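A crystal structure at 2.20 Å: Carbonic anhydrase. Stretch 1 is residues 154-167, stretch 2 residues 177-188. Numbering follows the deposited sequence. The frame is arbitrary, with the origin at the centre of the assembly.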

# COMPACT_ATOMS: atom_id res chain seq x y z
N HIS A 154 4.61 4.10 -11.37
CA HIS A 154 4.72 5.46 -10.84
C HIS A 154 5.80 6.24 -11.54
O HIS A 154 5.66 7.43 -11.76
CB HIS A 154 4.95 5.44 -9.33
CG HIS A 154 3.77 4.96 -8.55
ND1 HIS A 154 2.67 5.76 -8.30
CD2 HIS A 154 3.49 3.76 -8.01
CE1 HIS A 154 1.76 5.06 -7.65
NE2 HIS A 154 2.24 3.85 -7.46
N ILE A 155 6.88 5.56 -11.92
CA ILE A 155 7.96 6.21 -12.64
C ILE A 155 7.45 6.56 -14.05
O ILE A 155 7.85 7.56 -14.64
CB ILE A 155 9.16 5.28 -12.74
CG1 ILE A 155 9.71 5.03 -11.34
CG2 ILE A 155 10.23 5.87 -13.65
CD1 ILE A 155 10.90 4.10 -11.31
N ARG A 156 6.56 5.72 -14.57
CA ARG A 156 5.93 5.91 -15.89
C ARG A 156 5.06 7.15 -15.87
O ARG A 156 4.95 7.85 -16.85
CB ARG A 156 5.09 4.69 -16.24
CG ARG A 156 5.92 3.55 -16.69
CD ARG A 156 6.37 3.82 -18.09
NE ARG A 156 6.20 2.61 -18.86
CZ ARG A 156 5.26 2.40 -19.77
NH1 ARG A 156 4.36 3.32 -20.09
NH2 ARG A 156 5.16 1.19 -20.28
N ASP A 157 4.46 7.43 -14.72
CA ASP A 157 3.66 8.64 -14.59
C ASP A 157 4.58 9.83 -14.69
O ASP A 157 4.21 10.83 -15.25
CB ASP A 157 2.91 8.67 -13.28
CG ASP A 157 1.71 7.77 -13.29
OD1 ASP A 157 1.40 7.17 -14.34
OD2 ASP A 157 1.07 7.64 -12.23
N VAL A 158 5.80 9.71 -14.16
CA VAL A 158 6.77 10.80 -14.25
C VAL A 158 7.14 11.05 -15.72
O VAL A 158 7.18 12.19 -16.15
CB VAL A 158 8.04 10.49 -13.43
CG1 VAL A 158 9.03 11.64 -13.52
CG2 VAL A 158 7.66 10.25 -11.98
N ARG A 159 7.36 9.98 -16.49
CA ARG A 159 7.71 10.14 -17.90
C ARG A 159 6.52 10.76 -18.64
O ARG A 159 6.69 11.68 -19.45
CB ARG A 159 8.07 8.80 -18.55
CG ARG A 159 8.82 8.96 -19.89
CD ARG A 159 8.96 7.64 -20.67
NE ARG A 159 7.73 7.28 -21.37
CZ ARG A 159 7.59 7.16 -22.70
NH1 ARG A 159 8.61 7.35 -23.53
NH2 ARG A 159 6.40 6.91 -23.19
N ARG A 160 5.32 10.32 -18.29
CA ARG A 160 4.08 10.82 -18.88
C ARG A 160 3.88 12.31 -18.63
O ARG A 160 3.69 13.08 -19.56
CB ARG A 160 2.90 10.00 -18.35
CG ARG A 160 1.53 10.40 -18.86
CD ARG A 160 0.46 9.41 -18.40
NE ARG A 160 -0.61 10.07 -17.63
CZ ARG A 160 -1.80 10.43 -18.13
NH1 ARG A 160 -2.09 10.19 -19.40
NH2 ARG A 160 -2.68 11.06 -17.36
N MET A 161 3.94 12.72 -17.36
CA MET A 161 3.76 14.12 -16.97
C MET A 161 4.85 15.04 -17.52
O MET A 161 4.62 16.23 -17.65
CB MET A 161 3.78 14.27 -15.45
CG MET A 161 2.56 13.75 -14.74
SD MET A 161 2.67 13.97 -12.93
CE MET A 161 3.85 12.66 -12.47
N ASN A 162 6.02 14.49 -17.82
CA ASN A 162 7.13 15.28 -18.29
C ASN A 162 7.61 14.92 -19.68
O ASN A 162 8.78 15.08 -19.98
CB ASN A 162 8.29 15.13 -17.32
CG ASN A 162 8.00 15.74 -16.00
OD1 ASN A 162 8.03 16.95 -15.87
ND2 ASN A 162 7.72 14.92 -14.99
N ALA A 163 6.70 14.48 -20.54
CA ALA A 163 7.03 14.12 -21.90
C ALA A 163 7.78 15.26 -22.62
O ALA A 163 8.80 15.02 -23.28
CB ALA A 163 5.75 13.77 -22.66
N LYS A 164 7.31 16.49 -22.44
CA LYS A 164 7.92 17.68 -23.05
C LYS A 164 9.41 17.83 -22.77
O LYS A 164 10.19 18.21 -23.65
CB LYS A 164 7.17 18.93 -22.62
CG LYS A 164 6.92 18.98 -21.13
CD LYS A 164 5.76 19.87 -20.79
CE LYS A 164 5.55 19.95 -19.31
NZ LYS A 164 4.56 20.99 -18.95
N TYR A 165 9.81 17.50 -21.55
CA TYR A 165 11.21 17.59 -21.18
C TYR A 165 11.98 16.39 -21.69
O TYR A 165 13.10 16.51 -22.14
CB TYR A 165 11.32 17.66 -19.68
CG TYR A 165 10.49 18.79 -19.14
CD1 TYR A 165 9.61 18.59 -18.08
CD2 TYR A 165 10.60 20.06 -19.69
CE1 TYR A 165 8.85 19.64 -17.57
CE2 TYR A 165 9.86 21.11 -19.20
CZ TYR A 165 8.99 20.90 -18.14
OH TYR A 165 8.28 21.97 -17.66
N LEU A 166 11.33 15.23 -21.68
CA LEU A 166 11.99 14.01 -22.09
C LEU A 166 12.22 13.82 -23.60
O LEU A 166 13.32 13.45 -24.02
CB LEU A 166 11.29 12.79 -21.47
CG LEU A 166 11.59 12.33 -20.02
CD1 LEU A 166 12.95 12.80 -19.58
CD2 LEU A 166 10.54 12.79 -19.04
N ASP A 167 11.22 14.14 -24.41
CA ASP A 167 11.33 14.04 -25.87
C ASP A 167 12.42 15.00 -26.39
O ASP A 167 12.95 14.83 -27.48
CB ASP A 167 10.00 14.39 -26.53
CG ASP A 167 8.82 13.67 -25.89
OD1 ASP A 167 9.01 12.71 -25.10
OD2 ASP A 167 7.67 14.09 -26.17
N ASN A 177 19.00 10.14 -17.52
CA ASN A 177 19.47 11.14 -16.58
C ASN A 177 18.35 12.09 -16.24
O ASN A 177 18.06 12.33 -15.07
CB ASN A 177 20.64 11.96 -17.15
CG ASN A 177 21.95 11.19 -17.16
OD1 ASN A 177 22.28 10.48 -16.22
ND2 ASN A 177 22.73 11.38 -18.21
N ARG A 178 17.69 12.64 -17.25
CA ARG A 178 16.61 13.57 -17.02
C ARG A 178 15.39 12.93 -16.30
O ARG A 178 14.77 13.59 -15.46
CB ARG A 178 16.19 14.27 -18.31
CG ARG A 178 15.00 15.19 -18.15
CD ARG A 178 15.34 16.66 -18.07
NE ARG A 178 16.50 17.01 -17.24
CZ ARG A 178 17.17 18.15 -17.40
NH1 ARG A 178 16.79 19.01 -18.34
NH2 ARG A 178 18.27 18.39 -16.70
N LEU A 179 15.04 11.68 -16.62
CA LEU A 179 13.91 11.00 -15.94
C LEU A 179 14.26 10.86 -14.43
O LEU A 179 13.43 11.10 -13.58
CB LEU A 179 13.72 9.57 -16.48
CG LEU A 179 12.37 8.86 -16.62
CD1 LEU A 179 12.55 7.40 -16.38
CD2 LEU A 179 11.29 9.40 -15.73
N ILE A 180 15.49 10.46 -14.14
CA ILE A 180 15.95 10.28 -12.78
C ILE A 180 15.85 11.59 -12.02
O ILE A 180 15.30 11.63 -10.92
CB ILE A 180 17.37 9.68 -12.77
CG1 ILE A 180 17.26 8.21 -13.20
CG2 ILE A 180 18.03 9.81 -11.36
CD1 ILE A 180 18.59 7.54 -13.51
N GLU A 181 16.25 12.69 -12.65
CA GLU A 181 16.16 14.01 -12.02
C GLU A 181 14.71 14.45 -11.81
O GLU A 181 14.34 15.00 -10.78
CB GLU A 181 16.91 15.04 -12.87
CG GLU A 181 18.38 14.74 -12.97
CD GLU A 181 19.06 15.45 -14.14
OE1 GLU A 181 18.35 16.01 -15.00
OE2 GLU A 181 20.30 15.42 -14.21
N LEU A 182 13.88 14.20 -12.81
CA LEU A 182 12.47 14.55 -12.72
C LEU A 182 11.80 13.64 -11.68
O LEU A 182 10.87 14.06 -10.97
CB LEU A 182 11.80 14.41 -14.09
CG LEU A 182 12.15 15.54 -15.07
CD1 LEU A 182 11.68 15.20 -16.50
CD2 LEU A 182 11.52 16.85 -14.59
N ASN A 183 12.24 12.38 -11.59
CA ASN A 183 11.68 11.46 -10.61
C ASN A 183 11.93 12.03 -9.19
O ASN A 183 11.00 12.19 -8.41
CB ASN A 183 12.31 10.06 -10.75
CG ASN A 183 11.67 9.03 -9.80
OD1 ASN A 183 10.45 8.92 -9.72
ND2 ASN A 183 12.50 8.31 -9.05
N VAL A 184 13.16 12.42 -8.90
CA VAL A 184 13.48 13.00 -7.59
C VAL A 184 12.57 14.21 -7.33
O VAL A 184 11.95 14.28 -6.27
CB VAL A 184 14.97 13.45 -7.49
CG1 VAL A 184 15.21 14.19 -6.19
CG2 VAL A 184 15.88 12.27 -7.55
N LEU A 185 12.44 15.11 -8.31
CA LEU A 185 11.61 16.31 -8.14
C LEU A 185 10.16 15.97 -7.86
O LEU A 185 9.49 16.63 -7.06
CB LEU A 185 11.65 17.21 -9.38
CG LEU A 185 12.25 18.61 -9.25
CD1 LEU A 185 11.86 19.42 -10.48
CD2 LEU A 185 11.76 19.30 -8.00
N GLU A 186 9.66 14.96 -8.54
CA GLU A 186 8.28 14.52 -8.32
C GLU A 186 8.12 13.93 -6.89
O GLU A 186 7.14 14.19 -6.20
CB GLU A 186 7.92 13.50 -9.40
CG GLU A 186 6.51 13.67 -9.97
CD GLU A 186 6.21 15.09 -10.47
OE1 GLU A 186 5.40 15.76 -9.78
OE2 GLU A 186 6.75 15.53 -11.53
N GLN A 187 9.10 13.16 -6.43
CA GLN A 187 9.03 12.60 -5.08
C GLN A 187 9.09 13.73 -4.03
O GLN A 187 8.34 13.72 -3.07
CB GLN A 187 10.13 11.54 -4.86
CG GLN A 187 10.16 10.39 -5.90
CD GLN A 187 8.78 9.91 -6.34
OE1 GLN A 187 7.93 9.61 -5.52
NE2 GLN A 187 8.55 9.87 -7.64
N VAL A 188 9.92 14.74 -4.26
CA VAL A 188 9.99 15.89 -3.35
C VAL A 188 8.61 16.51 -3.27
O VAL A 188 8.12 16.85 -2.19
CB VAL A 188 11.01 16.92 -3.83
CG1 VAL A 188 10.83 18.26 -3.09
CG2 VAL A 188 12.40 16.39 -3.59
O HOH W 1 6.74 8.72 -9.40
O HOH W 2 14.34 18.57 -20.51

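Two helical segments of one chain cross steeply here. Helix 154-161 and helix 177-188 run at 105° to one another, their axes 9.6 Å apart at closest approach, and beyond a break at Asn 162 a short second helix carries Tyr 165 and Leu 166 back against the same partner. No hydrogen bond joins the two stretches directly. The contact is held by packing, which buries 577 Å² in total, while many of the polar groups find partners within their own stretch, through water or elsewhere in the structure.

The crossing is organised around Val 158, whose CA lies 6.1 Å from the CA of Asn 183. Its CA-to-CB bond points toward the partner helix, and the t rotamer sets both methyls among Leu 179, Leu 182, Asn 183 and Glu 186, a knob in a four-residue hole. CG1 reaches CD2 of Leu 179 at 3.9 Å and the backbone N of Asn 183 at 3.8 Å, whereas CG2 lies 4.1 Å from CG of Glu 186. A short, branched side chain can fill such a hole while letting the backbones come close.

Leu 179 approaches differently. Its CA-to-CB bond points sideways, and only farther out does the chain come nearer; chi1 of -146° and chi2 of -147° both lie between wells. In this conformation CD1 of Leu 179 meets CG2 of Ile 155 at 3.9 Å, and CD2 of Leu 179 lies 4.2 Å from the same CG2 of Ile 155 while also packing on Val 158, so CD2 bridges residues about one turn apart. Leu 182, in contrast, points toward stretch 1 with an ordinary m,t rotamer. Its CD1 sits 3.5 Å from CB of Asn 162, 4.0 Å from CB of Tyr 165 and 3.7 Å from CD2 of Leu 166, bringing the break and the second helix into one apolar cluster.

Asn 162 leaves helical phi/psi at -118/32, yet its side chain stays tied to the helix before it: ND2 donates to O of Val 158 at 3.0 Å. Glu 186 OE2 lies 3.6 Å from that ND2, a contact but not a hydrogen bond. Glu 186 also offers its aliphatic part, with CG 3.8 Å from CE of Met 161.

Arg 178 shows how a charged residue can work in a buried site. Its bent chain, with chi2 at 102° and chi3 at -43°, puts CG 3.5 Å from CD1 of Leu 166, while the guanidinium makes a salt bridge within its own helix, NH2 to OE1 of Glu 181 at 2.9 Å, and NE donates to the same oxygen at 3.1 Å. Water 2 links NH1, weakly, to the backbone O of Tyr 165.

At the other end, Gln 187 folds back with chi1 and chi2 both m, and NE2 donates to OD1 of Asn 183 at 3.0 Å. The same NE2 donates to water 1 at 2.8 Å, which in turn donates weakly to O of His 154. The rule is economical: apolar groups make most of the direct contact, and two waters carry the hydrogen-bonded links across.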